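Local structure of putative uncharacterized protein (Chaetomium thermophilum, 5F5T) at residues F125-Y137 with V176-L190. The protein belongs to the PRP38 family and is probably a nuclear spliceosome component required for pre-mRNA splicing. Residues are numbered along the deposited sequence; the frame is centred on the assembly and turned at random.
Sequences FYIRLTRPDKEVY and VCSTSLWKMRRRDIL
D133 and R185 form a side-on salt bridge: NE of R185 lies 2.8 Å from OD2 of D133, and NH2 of R185 reaches OD1 of D133 at 3.3 Å. The carboxylate and guanidinium planes, 9° apart, are nearly parallel but stepped: the oxygens lie out of the guanidinium plane, each still taking its nitrogen on the syn side. With CG of D133 set between the backbone N and the carbonyl carbon (chi1 47°), OD1 also accepts the backbone N-H of K134, a second tether on the carboxylate. R128 uses its end instead, NH1 and NH2 both donating to W182 O, each at 3.2 Å; NH1 lies in the carbonyl plane on a lone pair, whereas NH2 is tilted 33° from it. The guanidinium is sandwiched, SD of M184 over one face and CB of L181 over the other, while its NE donates to L170 O. A leucine in place of R128 would probably leave the carbonyls of W182 and L170 without these donors and the L181-M184 sandwich without its flat filling. The W182 indole returns a weak bond from NE1 to R128 O (2.9 Å) and lays its edge against the R131-D133 turn. Around this polar centre, M184 CE packs on V136 CG2, and CG of R187 sits over the Y137 ring, 3.9 Å from its centroid. At the other end, F125 CE1 and L129 CD2 pack on L181 CD2, L129 CD2 at 3.7 Å, and C177 SG stands distantly above the F125 ring, 4.9 Å from its centroid. An extended chain, running from the 175-180 hairpin to helix 187-192, is fastened along helix 117-130, the turn after it and the start of helix 133-140, with helix 163-172 touching F125, V136 and V176, and helix 87-98 packing on F125.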
loop_
_atom_site.group_PDB
_atom_site.type_symbol
_atom_site.label_atom_id
_atom_site.label_comp_id
_atom_site.label_asym_id
_atom_site.label_seq_id
_atom_site.Cartn_x
_atom_site.Cartn_y
_atom_site.Cartn_z
ATOM N N PHE A 125 -5.060 0.684 -3.481
ATOM C CA PHE A 125 -5.258 1.613 -2.371
ATOM C C PHE A 125 -6.525 1.238 -1.607
ATOM O O PHE A 125 -6.500 1.055 -0.385
ATOM C CB PHE A 125 -5.352 3.049 -2.894
ATOM C CG PHE A 125 -5.384 4.100 -1.815
ATOM C CD1 PHE A 125 -4.634 3.962 -0.660
ATOM C CD2 PHE A 125 -6.165 5.237 -1.966
ATOM C CE1 PHE A 125 -4.663 4.937 0.325
ATOM C CE2 PHE A 125 -6.199 6.213 -0.984
ATOM C CZ PHE A 125 -5.446 6.063 0.163
ATOM N N TYR A 126 -7.615 1.067 -2.348
ATOM C CA TYR A 126 -8.910 0.741 -1.766
ATOM C C TYR A 126 -8.866 -0.589 -1.023
ATOM O O TYR A 126 -9.472 -0.741 0.039
ATOM C CB TYR A 126 -9.986 0.704 -2.854
ATOM C CG TYR A 126 -11.373 0.453 -2.312
ATOM C CD1 TYR A 126 -12.110 1.481 -1.743
ATOM C CD2 TYR A 126 -11.941 -0.812 -2.360
ATOM C CE1 TYR A 126 -13.375 1.257 -1.239
ATOM C CE2 TYR A 126 -13.205 -1.046 -1.861
ATOM C CZ TYR A 126 -13.918 -0.008 -1.301
ATOM O OH TYR A 126 -15.179 -0.237 -0.799
ATOM N N ILE A 127 -8.154 -1.555 -1.596
ATOM C CA ILE A 127 -8.005 -2.860 -0.975
ATOM C C ILE A 127 -7.261 -2.729 0.351
ATOM O O ILE A 127 -7.675 -3.301 1.359
ATOM C CB ILE A 127 -7.268 -3.846 -1.898
ATOM C CG1 ILE A 127 -8.190 -4.282 -3.039
ATOM C CG2 ILE A 127 -6.786 -5.062 -1.115
ATOM C CD1 ILE A 127 -7.592 -5.333 -3.952
ATOM N N ARG A 128 -6.182 -1.952 0.352
ATOM C CA ARG A 128 -5.416 -1.727 1.574
ATOM C C ARG A 128 -6.291 -1.067 2.637
ATOM O O ARG A 128 -6.165 -1.348 3.831
ATOM C CB ARG A 128 -4.182 -0.866 1.292
ATOM C CG ARG A 128 -3.439 -0.428 2.545
ATOM C CD ARG A 128 -2.751 -1.625 3.189
ATOM N NE ARG A 128 -2.002 -1.277 4.394
ATOM C CZ ARG A 128 -2.549 -1.021 5.579
ATOM N NH1 ARG A 128 -3.864 -1.061 5.733
ATOM N NH2 ARG A 128 -1.777 -0.714 6.609
ATOM N N LEU A 129 -7.172 -0.180 2.191
ATOM C CA LEU A 129 -8.089 0.506 3.091
ATOM C C LEU A 129 -9.166 -0.401 3.689
ATOM O O LEU A 129 -9.511 -0.256 4.861
ATOM C CB LEU A 129 -8.760 1.674 2.368
ATOM C CG LEU A 129 -7.844 2.831 1.969
ATOM C CD1 LEU A 129 -8.636 3.905 1.237
ATOM C CD2 LEU A 129 -7.135 3.407 3.183
ATOM N N THR A 130 -9.704 -1.323 2.892
ATOM C CA THR A 130 -10.937 -2.016 3.279
ATOM C C THR A 130 -10.851 -3.523 3.536
ATOM O O THR A 130 -11.846 -4.134 3.922
ATOM C CB THR A 130 -12.019 -1.823 2.199
ATOM O OG1 THR A 130 -11.599 -2.460 0.985
ATOM C CG2 THR A 130 -12.257 -0.346 1.941
ATOM N N ARG A 131 -9.681 -4.121 3.345
ATOM C CA ARG A 131 -9.580 -5.580 3.354
ATOM C C ARG A 131 -8.737 -6.096 4.512
ATOM O O ARG A 131 -7.839 -5.404 4.974
ATOM C CB ARG A 131 -8.991 -6.083 2.033
ATOM C CG ARG A 131 -9.982 -6.806 1.143
ATOM C CD ARG A 131 -11.080 -5.866 0.709
ATOM N NE ARG A 131 -12.118 -6.540 -0.064
ATOM C CZ ARG A 131 -13.218 -5.937 -0.500
ATOM N NH1 ARG A 131 -13.415 -4.652 -0.235
ATOM N NH2 ARG A 131 -14.119 -6.615 -1.201
ATOM N N PRO A 132 -9.041 -7.312 4.998
ATOM C CA PRO A 132 -8.265 -7.942 6.075
ATOM C C PRO A 132 -6.792 -8.112 5.694
ATOM O O PRO A 132 -6.477 -8.236 4.505
ATOM C CB PRO A 132 -8.948 -9.301 6.247
ATOM C CG PRO A 132 -10.348 -9.063 5.783
ATOM C CD PRO A 132 -10.205 -8.131 4.618
ATOM N N ASP A 133 -5.908 -8.119 6.690
ATOM C CA ASP A 133 -4.476 -8.002 6.434
ATOM C C ASP A 133 -3.902 -9.137 5.585
ATOM O O ASP A 133 -3.151 -8.886 4.638
ATOM C CB ASP A 133 -3.710 -7.913 7.761
ATOM C CG ASP A 133 -4.151 -8.959 8.767
ATOM O OD1 ASP A 133 -4.880 -9.893 8.375
ATOM O OD2 ASP A 133 -3.765 -8.848 9.952
ATOM N N LYS A 134 -4.287 -10.372 5.895
ATOM C CA LYS A 134 -3.803 -11.528 5.143
ATOM C C LYS A 134 -4.193 -11.406 3.672
ATOM O O LYS A 134 -3.365 -11.586 2.768
ATOM C CB LYS A 134 -4.340 -12.825 5.744
ATOM C CG LYS A 134 -4.197 -14.044 4.846
ATOM C CD LYS A 134 -4.752 -15.284 5.531
ATOM C CE LYS A 134 -4.806 -16.476 4.589
ATOM N NZ LYS A 134 -5.465 -17.648 5.235
ATOM N N GLU A 135 -5.456 -11.064 3.444
ATOM C CA GLU A 135 -5.972 -10.891 2.096
ATOM C C GLU A 135 -5.232 -9.773 1.381
ATOM O O GLU A 135 -4.957 -9.871 0.191
ATOM C CB GLU A 135 -7.472 -10.597 2.130
ATOM C CG GLU A 135 -8.230 -11.083 0.907
ATOM C CD GLU A 135 -9.666 -10.601 0.888
ATOM O OE1 GLU A 135 -10.215 -10.406 -0.217
ATOM O OE2 GLU A 135 -10.246 -10.420 1.979
ATOM N N VAL A 136 -4.905 -8.716 2.113
ATOM C CA VAL A 136 -4.201 -7.583 1.528
ATOM C C VAL A 136 -2.804 -7.981 1.061
ATOM O O VAL A 136 -2.386 -7.630 -0.044
ATOM C CB VAL A 136 -4.101 -6.421 2.515
ATOM C CG1 VAL A 136 -3.080 -5.396 2.028
ATOM C CG2 VAL A 136 -5.461 -5.774 2.671
ATOM N N TYR A 137 -2.089 -8.721 1.902
ATOM C CA TYR A 137 -0.760 -9.186 1.531
ATOM C C TYR A 137 -0.852 -10.078 0.296
ATOM O O TYR A 137 -0.124 -9.874 -0.683
ATOM C CB TYR A 137 -0.099 -9.944 2.683
ATOM C CG TYR A 137 0.370 -9.048 3.808
ATOM C CD1 TYR A 137 1.410 -8.148 3.620
ATOM C CD2 TYR A 137 -0.217 -9.120 5.065
ATOM C CE1 TYR A 137 1.838 -7.329 4.651
ATOM C CE2 TYR A 137 0.203 -8.309 6.097
ATOM C CZ TYR A 137 1.230 -7.417 5.890
ATOM O OH TYR A 137 1.650 -6.610 6.923
ATOM N N VAL A 176 -0.504 6.790 3.710
ATOM C CA VAL A 176 -0.349 6.903 2.266
ATOM C C VAL A 176 -1.456 7.769 1.676
ATOM O O VAL A 176 -2.631 7.559 1.976
ATOM C CB VAL A 176 -0.360 5.513 1.595
ATOM C CG1 VAL A 176 -0.528 5.632 0.086
ATOM C CG2 VAL A 176 0.905 4.749 1.946
ATOM N N CYS A 177 -1.074 8.739 0.844
ATOM C CA CYS A 177 -2.028 9.629 0.183
ATOM C C CYS A 177 -2.900 10.367 1.189
ATOM O O CYS A 177 -4.123 10.395 1.056
ATOM C CB CYS A 177 -2.912 8.855 -0.794
ATOM S SG CYS A 177 -2.097 8.425 -2.334
ATOM N N SER A 178 -2.262 10.910 2.222
ATOM C CA SER A 178 -2.934 11.739 3.213
ATOM C C SER A 178 -3.980 10.930 3.971
ATOM O O SER A 178 -4.881 11.490 4.596
ATOM C CB SER A 178 -3.583 12.957 2.548
ATOM O OG SER A 178 -2.624 13.957 2.251
ATOM N N THR A 179 -3.839 9.610 3.928
ATOM C CA THR A 179 -4.786 8.718 4.576
ATOM C C THR A 179 -4.072 7.765 5.526
ATOM O O THR A 179 -3.088 7.126 5.153
ATOM C CB THR A 179 -5.571 7.893 3.541
ATOM O OG1 THR A 179 -6.295 8.774 2.673
ATOM C CG2 THR A 179 -6.540 6.938 4.225
ATOM N N SER A 180 -4.594 7.643 6.742
ATOM C CA SER A 180 -4.069 6.674 7.689
ATOM C C SER A 180 -4.676 5.319 7.372
ATOM O O SER A 180 -5.898 5.177 7.292
ATOM C CB SER A 180 -4.378 7.082 9.125
ATOM O OG SER A 180 -3.550 8.154 9.535
ATOM N N LEU A 181 -3.818 4.320 7.217
ATOM C CA LEU A 181 -4.271 2.991 6.846
ATOM C C LEU A 181 -4.429 2.199 8.124
ATOM O O LEU A 181 -3.628 2.352 9.046
ATOM C CB LEU A 181 -3.269 2.315 5.913
ATOM C CG LEU A 181 -2.539 3.207 4.907
ATOM C CD1 LEU A 181 -1.463 2.419 4.166
ATOM C CD2 LEU A 181 -3.522 3.824 3.928
ATOM N N TRP A 182 -5.472 1.377 8.196
ATOM C CA TRP A 182 -5.787 0.697 9.443
ATOM C C TRP A 182 -4.585 -0.163 9.796
ATOM O O TRP A 182 -3.985 -0.789 8.915
ATOM C CB TRP A 182 -7.040 -0.162 9.320
ATOM C CG TRP A 182 -6.906 -1.289 8.356
ATOM C CD1 TRP A 182 -6.929 -1.229 6.995
ATOM C CD2 TRP A 182 -6.746 -2.667 8.698
ATOM N NE1 TRP A 182 -6.777 -2.493 6.466
ATOM C CE2 TRP A 182 -6.666 -3.392 7.496
ATOM C CE3 TRP A 182 -6.665 -3.360 9.910
ATOM C CZ2 TRP A 182 -6.502 -4.776 7.472
ATOM C CZ3 TRP A 182 -6.500 -4.729 9.884
ATOM C CH2 TRP A 182 -6.423 -5.425 8.673
ATOM N N LYS A 183 -4.217 -0.173 11.071
ATOM C CA LYS A 183 -3.026 -0.899 11.478
ATOM C C LYS A 183 -3.201 -2.396 11.252
ATOM O O LYS A 183 -4.235 -2.969 11.587
ATOM C CB LYS A 183 -2.690 -0.593 12.939
ATOM C CG LYS A 183 -2.260 0.856 13.179
ATOM C CD LYS A 183 -2.345 1.239 14.647
ATOM C CE LYS A 183 -2.075 2.721 14.867
ATOM N NZ LYS A 183 -0.745 2.902 15.518
ATOM N N MET A 184 -2.155 -3.027 10.729
ATOM C CA MET A 184 -2.201 -4.430 10.338
ATOM C C MET A 184 -1.239 -5.233 11.183
ATOM O O MET A 184 -0.287 -4.683 11.742
ATOM C CB MET A 184 -1.819 -4.606 8.870
ATOM C CG MET A 184 -2.874 -4.211 7.864
ATOM S SD MET A 184 -2.364 -4.609 6.175
ATOM C CE MET A 184 -3.878 -4.232 5.321
ATOM N N ARG A 185 -1.497 -6.526 11.311
ATOM C CA ARG A 185 -0.486 -7.396 11.875
ATOM C C ARG A 185 0.649 -7.419 10.862
ATOM O O ARG A 185 0.410 -7.462 9.655
ATOM C CB ARG A 185 -1.033 -8.798 12.143
ATOM C CG ARG A 185 -2.333 -8.828 12.934
ATOM C CD ARG A 185 -2.813 -10.258 13.138
ATOM N NE ARG A 185 -3.475 -10.761 11.940
ATOM C CZ ARG A 185 -4.370 -11.743 11.925
ATOM N NH1 ARG A 185 -4.715 -12.349 13.051
ATOM N NH2 ARG A 185 -4.917 -12.120 10.778
ATOM N N ARG A 186 1.881 -7.330 11.345
ATOM C CA ARG A 186 3.041 -7.363 10.467
ATOM C C ARG A 186 3.126 -8.716 9.773
ATOM O O ARG A 186 2.627 -9.717 10.293
ATOM C CB ARG A 186 4.317 -7.075 11.252
ATOM C CG ARG A 186 4.398 -5.663 11.780
ATOM C CD ARG A 186 5.796 -5.349 12.263
ATOM N NE ARG A 186 5.873 -5.398 13.717
ATOM C CZ ARG A 186 6.258 -6.462 14.409
ATOM N NH1 ARG A 186 6.616 -7.569 13.777
ATOM N NH2 ARG A 186 6.291 -6.413 15.731
ATOM N N ARG A 187 3.757 -8.748 8.604
ATOM C CA ARG A 187 3.809 -9.969 7.811
ATOM C C ARG A 187 4.482 -11.103 8.579
ATOM O O ARG A 187 4.035 -12.249 8.520
ATOM C CB ARG A 187 4.536 -9.724 6.491
ATOM C CG ARG A 187 3.926 -10.479 5.323
ATOM C CD ARG A 187 4.979 -10.932 4.328
ATOM N NE ARG A 187 4.373 -11.623 3.195
ATOM C CZ ARG A 187 4.328 -12.945 3.060
ATOM N NH1 ARG A 187 4.851 -13.731 3.994
ATOM N NH2 ARG A 187 3.757 -13.481 1.990
ATOM N N ASP A 188 5.547 -10.780 9.308
ATOM C CA ASP A 188 6.256 -11.790 10.088
ATOM C C ASP A 188 5.361 -12.382 11.181
ATOM O O ASP A 188 5.514 -13.547 11.545
ATOM C CB ASP A 188 7.536 -11.216 10.706
ATOM C CG ASP A 188 7.275 -10.023 11.593
ATOM O OD1 ASP A 188 6.190 -9.426 11.479
ATOM O OD2 ASP A 188 8.160 -9.682 12.407
ATOM N N ILE A 189 4.448 -11.575 11.718
ATOM C CA ILE A 189 3.480 -12.071 12.696
ATOM C C ILE A 189 2.568 -13.113 12.049
ATOM O O ILE A 189 2.333 -14.180 12.619
ATOM C CB ILE A 189 2.637 -10.928 13.313
ATOM C CG1 ILE A 189 3.279 -10.420 14.608
ATOM C CG2 ILE A 189 1.250 -11.420 13.688
ATOM C CD1 ILE A 189 4.750 -10.098 14.504
ATOM N N LEU A 190 2.071 -12.804 10.854
ATOM C CA LEU A 190 1.224 -13.731 10.105
ATOM C C LEU A 190 1.974 -15.024 9.787
ATOM O O LEU A 190 1.411 -16.116 9.871
ATOM C CB LEU A 190 0.736 -13.075 8.811
ATOM C CG LEU A 190 -0.193 -11.865 8.952
ATOM C CD1 LEU A 190 -0.967 -11.604 7.670
ATOM C CD2 LEU A 190 -1.158 -12.068 10.112
HETATM O O HOH W 1 -7.522 1.957 6.343
#